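Local coordinates for NmrA family protein (Shigella flexneri 2a, PDB 3QVO), which is of unknown function but, as a Rossmann-fold member of the NmrA family, probably binds NAD(P), at residues N25-G30 against K50-A55; Q84-Q89 against K113-K118. One frame throughout, in Å; residues are numbered along the deposited sequence.

Contact 1. Residues N25-G30 against K50-A55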
# COMPACT_ATOMS: atom_id res chain seq x y z
N ASN A 25 13.54 -4.70 -6.87
CA ASN A 25 13.57 -3.33 -6.38
C ASN A 25 12.17 -2.89 -5.98
O ASN A 25 11.31 -2.75 -6.84
CB ASN A 25 14.12 -2.41 -7.46
CG ASN A 25 15.64 -2.59 -7.68
OD1 ASN A 25 16.31 -3.16 -6.86
ND2 ASN A 25 16.18 -2.04 -8.77
N VAL A 26 11.95 -2.68 -4.69
CA VAL A 26 10.66 -2.31 -4.18
C VAL A 26 10.70 -0.88 -3.67
O VAL A 26 11.61 -0.53 -2.90
CB VAL A 26 10.26 -3.24 -3.05
CG1 VAL A 26 8.98 -2.80 -2.45
CG2 VAL A 26 10.15 -4.66 -3.55
N LEU A 27 9.77 -0.03 -4.14
CA LEU A 27 9.66 1.35 -3.67
C LEU A 27 8.48 1.47 -2.73
O LEU A 27 7.37 1.13 -3.11
CB LEU A 27 9.49 2.29 -4.85
CG LEU A 27 9.24 3.76 -4.56
CD1 LEU A 27 10.40 4.42 -3.79
CD2 LEU A 27 8.91 4.44 -5.87
N ILE A 28 8.74 1.92 -1.50
CA ILE A 28 7.72 2.06 -0.50
C ILE A 28 7.44 3.55 -0.38
O ILE A 28 8.29 4.32 0.12
CB ILE A 28 8.17 1.43 0.83
CG1 ILE A 28 8.42 -0.08 0.61
CG2 ILE A 28 7.11 1.64 1.92
CD1 ILE A 28 8.84 -0.85 1.79
N LEU A 29 6.26 3.98 -0.86
CA LEU A 29 5.85 5.37 -0.74
C LEU A 29 5.08 5.57 0.52
O LEU A 29 4.19 4.82 0.79
CB LEU A 29 4.95 5.73 -1.91
CG LEU A 29 5.64 5.59 -3.25
CD1 LEU A 29 4.55 5.75 -4.31
CD2 LEU A 29 6.79 6.63 -3.33
N GLY A 30 5.41 6.57 1.32
CA GLY A 30 4.78 6.72 2.66
C GLY A 30 5.42 5.79 3.67
O GLY A 30 4.76 5.14 4.49
N LYS A 50 15.94 -5.01 -2.75
CA LYS A 50 16.41 -3.71 -2.32
C LYS A 50 15.17 -2.85 -2.11
O LYS A 50 14.39 -2.67 -3.06
CB LYS A 50 17.30 -3.07 -3.36
CG LYS A 50 17.63 -1.61 -3.04
CD LYS A 50 18.47 -0.89 -4.13
CE LYS A 50 18.23 0.65 -4.12
NZ LYS A 50 19.18 1.45 -5.05
N GLN A 51 14.98 -2.32 -0.90
CA GLN A 51 13.77 -1.51 -0.64
C GLN A 51 14.11 -0.04 -0.51
O GLN A 51 14.99 0.34 0.24
CB GLN A 51 13.00 -2.01 0.60
CG GLN A 51 13.80 -2.17 1.89
CD GLN A 51 12.95 -2.71 3.02
OE1 GLN A 51 11.75 -2.48 3.06
NE2 GLN A 51 13.57 -3.40 3.98
N THR A 52 13.45 0.79 -1.30
CA THR A 52 13.67 2.20 -1.27
C THR A 52 12.54 2.81 -0.48
O THR A 52 11.38 2.59 -0.81
CB THR A 52 13.65 2.76 -2.66
OG1 THR A 52 14.68 2.14 -3.43
CG2 THR A 52 13.80 4.31 -2.65
N LEU A 53 12.87 3.56 0.55
CA LEU A 53 11.90 4.03 1.53
C LEU A 53 11.77 5.54 1.36
O LEU A 53 12.65 6.30 1.76
CB LEU A 53 12.34 3.68 2.92
CG LEU A 53 12.72 2.21 3.16
CD1 LEU A 53 13.11 2.00 4.63
CD2 LEU A 53 11.63 1.21 2.74
N PHE A 54 10.67 5.94 0.75
CA PHE A 54 10.40 7.30 0.35
C PHE A 54 9.44 7.89 1.37
O PHE A 54 8.33 7.40 1.51
CB PHE A 54 9.74 7.22 -1.00
CG PHE A 54 9.56 8.51 -1.71
CD1 PHE A 54 10.55 8.99 -2.57
CD2 PHE A 54 8.35 9.20 -1.63
CE1 PHE A 54 10.34 10.16 -3.30
CE2 PHE A 54 8.13 10.36 -2.33
CZ PHE A 54 9.13 10.87 -3.17
N ALA A 55 9.88 8.95 2.06
CA ALA A 55 9.05 9.61 3.02
C ALA A 55 9.35 11.10 3.16
O ALA A 55 10.46 11.55 2.93
CB ALA A 55 9.22 8.94 4.38
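L29 and F54 meet on one face of a parallel strand pair, where methyl CD2 of L29 lies 3.5 Å from ring atom CD2 of F54. F54 CG is anti to the backbone N (chi1 -171°), which brings the ring obliquely to that methyl. Two residues earlier, L27 CD1 comes 3.6 Å from T52 CG2; the leucine CG, trans to the backbone N (chi1 175°), lets this methyl lean across the pair. The branched T52 suits an inner strand: its methyl packs on L27 while OG1 probably bonds to Q89. N25, at the end of the face, sets OD1 3.6 Å from K50 CB, and its ND2 probably bonds to G88. On the other face, I28 and L53 run side by side, with I28 CD1 3.6 Å from L53 CD2, and both rest on I40 of helix 34-43. Q51 borders that patch; its NE2 is held by N68 and I40 O, whereas its buried OE1 has no polar partner in the model. Between the faces the backbones form four good hydrogen bonds, that from I28 N to T52 O (2.8 Å) being almost straight at 178°. A weaker one, from G30 N, reaches F54 O; the positive phi of G30 would jam a CB against L29 O, so glycine fits. Backbone polarity is spent within the sheet, leaving mostly apolar side chains to seat helices on both faces, as in a Rossmann beta-alpha-beta unit.

Contact 2. Residues Q84-Q89 against K113-K118. With MNB (5-mercapto-2-nitro-benzoic acid), chain B.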
# COMPACT_ATOMS: atom_id res chain seq x y z
N GLN A 84 12.70 10.48 -9.70
CA GLN A 84 14.08 10.01 -9.37
C GLN A 84 14.05 8.70 -8.62
O GLN A 84 14.88 7.81 -8.87
CB GLN A 84 14.82 10.98 -8.49
CG GLN A 84 14.84 12.41 -9.00
CD GLN A 84 15.92 12.64 -10.00
OE1 GLN A 84 16.36 11.72 -10.70
NE2 GLN A 84 16.38 13.88 -10.08
N ALA A 85 13.13 8.62 -7.66
CA ALA A 85 13.03 7.46 -6.79
C ALA A 85 12.48 6.25 -7.53
O ALA A 85 12.72 5.09 -7.15
CB ALA A 85 12.12 7.79 -5.59
N MSE A 86 11.69 6.53 -8.56
CA MSE A 86 10.99 5.54 -9.31
C MSE A 86 11.89 4.83 -10.27
O MSE A 86 11.58 3.72 -10.70
CB MSE A 86 9.82 6.19 -10.09
CG MSE A 86 8.98 5.19 -10.87
SE MSE A 86 7.96 3.98 -9.72
CE MSE A 86 6.76 5.37 -8.92
N GLN A 87 12.96 5.49 -10.68
CA GLN A 87 13.83 4.90 -11.73
C GLN A 87 14.37 3.52 -11.35
O GLN A 87 14.90 3.37 -10.26
CB GLN A 87 15.03 5.82 -12.02
CG GLN A 87 15.87 5.35 -13.25
CD GLN A 87 16.70 6.50 -13.87
OE1 GLN A 87 16.98 7.53 -13.21
NE2 GLN A 87 17.08 6.34 -15.14
N GLY A 88 14.22 2.52 -12.23
CA GLY A 88 14.78 1.21 -11.97
C GLY A 88 13.99 0.30 -11.04
O GLY A 88 14.46 -0.79 -10.74
N GLN A 89 12.79 0.71 -10.60
CA GLN A 89 12.01 -0.06 -9.64
C GLN A 89 11.19 -1.14 -10.32
O GLN A 89 10.80 -1.01 -11.45
CB GLN A 89 11.06 0.82 -8.84
CG GLN A 89 11.72 1.96 -8.06
CD GLN A 89 12.60 1.50 -6.92
OE1 GLN A 89 12.59 0.32 -6.57
NE2 GLN A 89 13.31 2.44 -6.28
N LYS A 113 4.49 5.13 -15.22
CA LYS A 113 4.43 5.05 -16.66
C LYS A 113 5.65 5.67 -17.30
O LYS A 113 6.22 5.09 -18.23
CB LYS A 113 3.18 5.69 -17.18
CG LYS A 113 1.96 4.83 -17.00
CD LYS A 113 0.73 5.44 -17.62
CE LYS A 113 -0.50 4.51 -17.50
NZ LYS A 113 -1.72 5.18 -18.03
N ALA A 114 6.10 6.81 -16.77
CA ALA A 114 7.28 7.46 -17.26
C ALA A 114 8.49 6.55 -17.08
O ALA A 114 9.38 6.55 -17.92
CB ALA A 114 7.55 8.83 -16.54
N CYS A 115 8.57 5.84 -15.96
CA CYS A 115 9.77 5.03 -15.68
C CYS A 115 9.63 3.54 -16.06
O CYS A 115 10.48 2.74 -15.71
CB CYS A 115 10.10 5.12 -14.24
SG CYS A 115 10.41 6.79 -13.65
N ASP A 116 8.60 3.19 -16.81
CA ASP A 116 8.41 1.84 -17.28
C ASP A 116 8.26 0.82 -16.15
O ASP A 116 8.66 -0.29 -16.28
CB ASP A 116 9.55 1.47 -18.23
CG ASP A 116 9.23 0.29 -19.14
OD1 ASP A 116 8.04 0.02 -19.41
OD2 ASP A 116 10.18 -0.41 -19.56
N VAL A 117 7.62 1.22 -15.05
CA VAL A 117 7.31 0.34 -13.93
C VAL A 117 5.85 -0.03 -14.03
O VAL A 117 5.03 0.85 -14.30
CB VAL A 117 7.53 1.08 -12.62
CG1 VAL A 117 7.32 0.16 -11.45
CG2 VAL A 117 8.98 1.72 -12.62
N LYS A 118 5.52 -1.32 -13.83
CA LYS A 118 4.17 -1.83 -14.03
C LYS A 118 3.39 -2.25 -12.77
O LYS A 118 2.16 -2.22 -12.79
CB LYS A 118 4.25 -3.07 -14.93
CG LYS A 118 4.61 -2.81 -16.37
CD LYS A 118 4.83 -4.11 -17.14
CE LYS A 118 5.06 -3.84 -18.66
NZ LYS A 118 6.17 -2.84 -18.91
C6 MNB B . 13.51 7.98 -16.52
C1 MNB B . 13.72 8.93 -17.49
C2 MNB B . 12.92 10.09 -17.54
C3 MNB B . 11.88 10.29 -16.60
C4 MNB B . 11.68 9.31 -15.64
C5 MNB B . 12.49 8.17 -15.61
S5 MNB B . 12.31 6.93 -14.34
C10 MNB B . 14.87 8.63 -18.46
O12 MNB B . 14.67 7.74 -19.37
O11 MNB B . 15.93 9.28 -18.21
N7 MNB B . 13.13 11.04 -18.47
O9 MNB B . 12.38 12.27 -18.44
O8 MNB B . 14.07 10.89 -19.44
O HOH W 1 13.09 2.83 -14.84
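M86 closes helix 79-86 and faces C115 at the end of helix 101-114, where the helix ends come close, the CA atoms of Q87 and C115 being 5.7 Å apart. After M86 the chain makes a type II turn to Q89, with Q89 N bonded to M86 O; G88 supplies the positive phi (80°) such a turn needs at its third residue. The other helix ends in a Schellman motif with D116 as its positive-phi C-prime residue. A water joins the two ends, accepting from G88 N at 2.9 Å and donating to C115 O.

M86, a selenomethionine here, fills the interface. Its CG, trans to the backbone N (chi1 -178°), lies 3.5 Å from C115 SG; bends at the next two torsions carry SE across V117, 3.8 Å from CG2. The same valine methyl lies 3.5 Å from Q89 O, and a compact branched side chain fits this buried niche. Q89 turns its amide back, NE2 giving a straight bond to A85 O (2.9 Å) nearly in the amide plane; with T52 as a probable second partner, this helps fix the amide's rotation.

C115 SG forms a 2.0 Å disulfide with S5 of the mercapto-nitrobenzoate, whose sulfur lies 3.6 Å from Q87 CA. With Q87 and K83, C115 makes up the pocket of this adduct, set where two helices of the Rossmann-type domain end and lead into strands 91-95 and 119-123.

How the contacts relate
Contact 1 joins neighbouring strands of the central sheet through regular backbone bonds, while contact 2 brings together the ends of two helices and the turns that follow them, farther from the chain's centre, by side-chain packing and a water. Both have buried apolar parts, and each has a solvent-facing margin: K50 and N25 in contact 1, Q87 with the C115 adduct in contact 2. They touch directly: N25 ND2 probably donates to G88 O at 2.9 Å, and T52 OG1 and Q89 NE2, 3.2 Å apart, probably share a hydrogen bond. M86 packs on L27 as well, so the turn after helix 79-86 is tied to strands 24-29 and 49-55 by both polar and apolar contacts.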